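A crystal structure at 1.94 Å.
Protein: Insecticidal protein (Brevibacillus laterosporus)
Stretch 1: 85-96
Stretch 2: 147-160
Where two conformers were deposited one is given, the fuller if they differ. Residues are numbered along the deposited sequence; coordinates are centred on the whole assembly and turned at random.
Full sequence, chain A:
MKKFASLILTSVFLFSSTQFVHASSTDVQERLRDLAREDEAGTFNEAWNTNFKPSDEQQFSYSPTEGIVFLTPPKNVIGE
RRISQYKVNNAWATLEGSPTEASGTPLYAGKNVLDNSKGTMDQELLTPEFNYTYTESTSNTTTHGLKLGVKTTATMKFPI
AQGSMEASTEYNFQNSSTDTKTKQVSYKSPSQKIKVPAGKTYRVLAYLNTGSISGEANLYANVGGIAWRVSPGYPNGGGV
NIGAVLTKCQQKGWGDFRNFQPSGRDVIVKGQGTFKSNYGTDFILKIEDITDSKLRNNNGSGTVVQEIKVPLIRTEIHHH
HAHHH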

# COMPACT_ATOMS: atom_id res chain seq x y z
N GLN A 85 17.04 1.73 24.54
CA GLN A 85 15.64 1.37 24.65
C GLN A 85 14.92 1.50 23.30
O GLN A 85 13.74 1.85 23.25
CB GLN A 85 14.92 2.20 25.71
CG GLN A 85 15.23 1.78 27.14
CD GLN A 85 14.76 2.82 28.15
OE1 GLN A 85 13.57 3.14 28.21
NE2 GLN A 85 15.69 3.34 28.93
N TYR A 86 15.63 1.22 22.21
CA TYR A 86 15.02 1.28 20.89
C TYR A 86 14.02 0.15 20.74
O TYR A 86 14.32 -1.00 21.05
CB TYR A 86 16.10 1.19 19.81
CG TYR A 86 15.52 1.04 18.42
CD1 TYR A 86 15.00 2.13 17.74
CD2 TYR A 86 15.46 -0.20 17.79
CE1 TYR A 86 14.44 1.99 16.45
CE2 TYR A 86 14.90 -0.36 16.53
CZ TYR A 86 14.40 0.74 15.86
OH TYR A 86 13.85 0.60 14.59
N LYS A 87 12.82 0.47 20.25
CA LYS A 87 11.75 -0.51 20.19
C LYS A 87 10.80 -0.14 19.07
O LYS A 87 10.46 1.04 18.91
CB LYS A 87 10.99 -0.55 21.53
CG LYS A 87 9.88 -1.57 21.61
CD LYS A 87 9.53 -1.84 23.07
CE LYS A 87 8.89 -3.21 23.24
NZ LYS A 87 7.45 -3.16 22.88
N VAL A 88 10.36 -1.12 18.29
CA VAL A 88 9.26 -0.90 17.35
C VAL A 88 7.98 -1.19 18.12
O VAL A 88 7.74 -2.33 18.53
CB VAL A 88 9.39 -1.77 16.10
CG1 VAL A 88 8.24 -1.47 15.16
CG2 VAL A 88 10.73 -1.52 15.41
N ASN A 89 7.16 -0.17 18.34
CA ASN A 89 5.96 -0.31 19.16
C ASN A 89 4.74 -0.76 18.37
O ASN A 89 3.93 -1.55 18.87
CB ASN A 89 5.62 1.02 19.85
CG ASN A 89 6.75 1.54 20.70
OD1 ASN A 89 7.30 0.79 21.50
ND2 ASN A 89 7.10 2.81 20.53
N ASN A 90 4.58 -0.24 17.16
CA ASN A 90 3.48 -0.65 16.30
C ASN A 90 3.84 -0.32 14.86
O ASN A 90 4.70 0.51 14.57
CB ASN A 90 2.17 0.02 16.70
CG ASN A 90 0.96 -0.68 16.12
OD1 ASN A 90 1.00 -1.88 15.83
ND2 ASN A 90 -0.13 0.06 15.94
N ALA A 91 3.18 -1.03 13.95
CA ALA A 91 3.37 -0.76 12.53
C ALA A 91 2.04 -0.97 11.82
O ALA A 91 1.29 -1.89 12.17
CB ALA A 91 4.45 -1.66 11.93
N TRP A 92 1.74 -0.11 10.85
CA TRP A 92 0.46 -0.17 10.17
C TRP A 92 0.61 0.43 8.78
O TRP A 92 1.63 1.04 8.45
CB TRP A 92 -0.64 0.53 10.98
CG TRP A 92 -0.55 2.04 11.11
CD1 TRP A 92 -1.25 2.97 10.39
CD2 TRP A 92 0.26 2.78 12.04
NE1 TRP A 92 -0.92 4.24 10.81
CE2 TRP A 92 0.00 4.15 11.82
CE3 TRP A 92 1.17 2.41 13.04
CZ2 TRP A 92 0.64 5.16 12.55
CZ3 TRP A 92 1.80 3.42 13.76
CH2 TRP A 92 1.53 4.77 13.51
N ALA A 93 -0.42 0.25 7.95
CA ALA A 93 -0.38 0.74 6.58
C ALA A 93 -1.78 1.19 6.20
O ALA A 93 -2.77 0.54 6.56
CB ALA A 93 0.12 -0.33 5.61
N THR A 94 -1.86 2.33 5.54
CA THR A 94 -3.15 2.93 5.21
C THR A 94 -3.15 3.33 3.74
O THR A 94 -2.11 3.63 3.15
CB THR A 94 -3.48 4.15 6.09
OG1 THR A 94 -2.63 5.25 5.74
CG2 THR A 94 -3.29 3.81 7.55
N LEU A 95 -4.35 3.32 3.17
CA LEU A 95 -4.53 3.74 1.79
C LEU A 95 -4.19 5.21 1.66
O LEU A 95 -4.57 6.03 2.49
CB LEU A 95 -5.98 3.48 1.36
CG LEU A 95 -6.27 3.77 -0.10
CD1 LEU A 95 -5.55 2.78 -0.98
CD2 LEU A 95 -7.77 3.72 -0.32
N GLU A 96 -3.45 5.54 0.60
CA GLU A 96 -2.93 6.88 0.40
C GLU A 96 -3.55 7.49 -0.85
O GLU A 96 -3.31 7.01 -1.97
CB GLU A 96 -1.41 6.86 0.30
CG GLU A 96 -0.80 8.20 0.57
CD GLU A 96 -0.50 8.94 -0.69
OE1 GLU A 96 -1.08 10.03 -0.88
OE2 GLU A 96 0.30 8.42 -1.48
N LYS A 147 13.96 0.34 7.30
CA LYS A 147 14.85 -0.65 7.92
C LYS A 147 14.77 -0.45 9.42
O LYS A 147 15.32 0.51 9.97
CB LYS A 147 16.27 -0.49 7.41
CG LYS A 147 17.22 -1.54 7.98
CD LYS A 147 18.54 -1.58 7.24
CE LYS A 147 19.64 -2.15 8.13
NZ LYS A 147 20.79 -2.66 7.32
N LEU A 148 14.06 -1.35 10.10
CA LEU A 148 13.74 -1.19 11.51
C LEU A 148 14.54 -2.10 12.43
O LEU A 148 14.40 -1.98 13.65
CB LEU A 148 12.24 -1.41 11.73
CG LEU A 148 11.37 -0.31 11.10
CD1 LEU A 148 9.95 -0.83 10.87
CD2 LEU A 148 11.35 0.92 12.03
N GLY A 149 15.37 -2.99 11.88
CA GLY A 149 16.14 -3.91 12.69
C GLY A 149 15.42 -5.19 13.05
O GLY A 149 15.97 -6.03 13.78
N VAL A 150 14.19 -5.36 12.56
CA VAL A 150 13.38 -6.54 12.80
C VAL A 150 12.38 -6.62 11.65
O VAL A 150 11.94 -5.59 11.12
CB VAL A 150 12.67 -6.48 14.18
CG1 VAL A 150 11.86 -5.19 14.33
CG2 VAL A 150 11.80 -7.69 14.40
N LYS A 151 12.05 -7.84 11.23
CA LYS A 151 11.07 -8.00 10.17
C LYS A 151 9.75 -7.37 10.60
O LYS A 151 9.22 -7.66 11.67
CB LYS A 151 10.87 -9.48 9.82
CG LYS A 151 9.97 -9.69 8.60
CD LYS A 151 9.16 -10.98 8.71
CE LYS A 151 8.24 -11.16 7.52
NZ LYS A 151 7.24 -12.23 7.81
N THR A 152 9.23 -6.48 9.75
CA THR A 152 8.05 -5.69 10.07
C THR A 152 7.11 -5.76 8.87
O THR A 152 7.54 -5.56 7.73
CB THR A 152 8.44 -4.24 10.39
OG1 THR A 152 9.29 -4.22 11.54
CG2 THR A 152 7.20 -3.38 10.66
N THR A 153 5.85 -6.09 9.14
CA THR A 153 4.83 -6.24 8.12
C THR A 153 3.58 -5.53 8.58
O THR A 153 3.36 -5.31 9.78
CB THR A 153 4.47 -7.72 7.83
OG1 THR A 153 3.99 -8.35 9.02
CG2 THR A 153 5.65 -8.49 7.29
N ALA A 154 2.74 -5.17 7.62
CA ALA A 154 1.45 -4.57 7.94
C ALA A 154 0.52 -4.83 6.77
O ALA A 154 0.94 -4.78 5.60
CB ALA A 154 1.55 -3.07 8.23
N THR A 155 -0.74 -5.07 7.09
CA THR A 155 -1.77 -5.35 6.09
C THR A 155 -2.57 -4.10 5.82
O THR A 155 -2.98 -3.40 6.75
CB THR A 155 -2.68 -6.48 6.56
OG1 THR A 155 -1.90 -7.67 6.66
CG2 THR A 155 -3.83 -6.68 5.57
N MET A 156 -2.76 -3.80 4.54
CA MET A 156 -3.53 -2.64 4.12
C MET A 156 -4.77 -3.11 3.37
O MET A 156 -4.68 -3.99 2.51
CB MET A 156 -2.70 -1.73 3.23
CG MET A 156 -3.32 -0.37 3.12
SD MET A 156 -2.98 0.35 1.54
CE MET A 156 -3.62 -0.88 0.44
N LYS A 157 -5.91 -2.51 3.69
CA LYS A 157 -7.17 -2.82 3.03
C LYS A 157 -7.61 -1.65 2.17
O LYS A 157 -7.42 -0.48 2.53
CB LYS A 157 -8.26 -3.15 4.05
CG LYS A 157 -7.91 -4.31 4.96
CD LYS A 157 -8.59 -4.20 6.32
CE LYS A 157 -9.97 -3.56 6.24
NZ LYS A 157 -10.88 -4.30 5.32
N PHE A 158 -8.21 -1.96 1.03
CA PHE A 158 -8.67 -0.95 0.09
C PHE A 158 -9.95 -1.44 -0.56
O PHE A 158 -10.16 -2.65 -0.72
CB PHE A 158 -7.61 -0.67 -0.99
CG PHE A 158 -7.06 -1.91 -1.66
CD1 PHE A 158 -6.10 -2.69 -1.03
CD2 PHE A 158 -7.49 -2.28 -2.92
CE1 PHE A 158 -5.58 -3.82 -1.65
CE2 PHE A 158 -6.98 -3.41 -3.55
CZ PHE A 158 -6.03 -4.18 -2.92
N PRO A 159 -10.85 -0.52 -0.93
CA PRO A 159 -12.05 -0.93 -1.66
C PRO A 159 -11.74 -1.14 -3.13
O PRO A 159 -10.85 -0.51 -3.71
CB PRO A 159 -13.01 0.26 -1.47
CG PRO A 159 -12.26 1.27 -0.60
CD PRO A 159 -10.81 0.93 -0.73
N ILE A 160 -12.47 -2.07 -3.73
CA ILE A 160 -12.33 -2.39 -5.15
C ILE A 160 -13.70 -2.36 -5.79
O ILE A 160 -14.73 -2.35 -5.12
CB ILE A 160 -11.67 -3.77 -5.37
CG1 ILE A 160 -12.54 -4.86 -4.75
CG2 ILE A 160 -10.25 -3.79 -4.80
CD1 ILE A 160 -12.20 -6.24 -5.23
O HOH W 1 -1.94 -2.14 8.93
O HOH W 2 -5.47 -0.50 6.16
O HOH W 3 -6.30 1.27 4.54

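The two stretches run side by side in the same general direction; the axes of the strand in the first stretch and of strand 153-160 approach to 5.4 Å and are inclined at 25°, and together the stretches bury 564 Å². One direct hydrogen bond joins them. The hydroxyl of Tyr-86 donates to the backbone carbonyl of Leu-148, with OH and O 2.8 Å apart; the carbonyl oxygen lies at the edge of the ring, near its plane, as suits a phenol donor.

Between the strands no backbone group bonds directly to its counterpart. Water fills the gap instead. Water 1 accepts from Ala-93 N (3.0 Å) and donates to Thr-155 O (2.7 Å). Water 2 donates to Ala-93 O (2.9 Å) and accepts from Lys-157 N (3.2 Å), while water 3 accepts from Leu-95 N (3.1 Å) and donates to Lys-157 O (2.9 Å). Ala-93 thus has both its amide and its carbonyl bridged to the other strand, and the strands are linked much as in a parallel sheet with a solvent molecule inserted into each link.

The remaining contacts are mainly apolar. Val-88 CG2 packs 4.0 Å from both Leu-148 CB and Val-150 CG1. Further along, the chains come close where alanines lie between them: Ala-91 CB lies 3.5 Å from Thr-152 CG2, Ala-154 CB comes within 3.7 Å of Trp-92 CA, and Trp-92 CA is 5.0 Å from Ala-154 CA. Ala-93 CB, pointing toward the second stretch, meets Ala-154 CB at 4.1 Å and Met-156 CB at 3.9 Å. The Met-156 thioether also reaches the backbone, its SD lying 3.7 Å from Leu-95 N. Leu-95, whose CA-to-CB bond points sideways, closes this end, with CD1 4.0 Å from Phe-158 CB and CD2 4.1 Å from Pro-159 CD.

Within the second stretch, Thr-152 OG1 donates to Val-150 O at 3.0 Å, satisfying its hydroxyl locally while its methyl faces Ala-91.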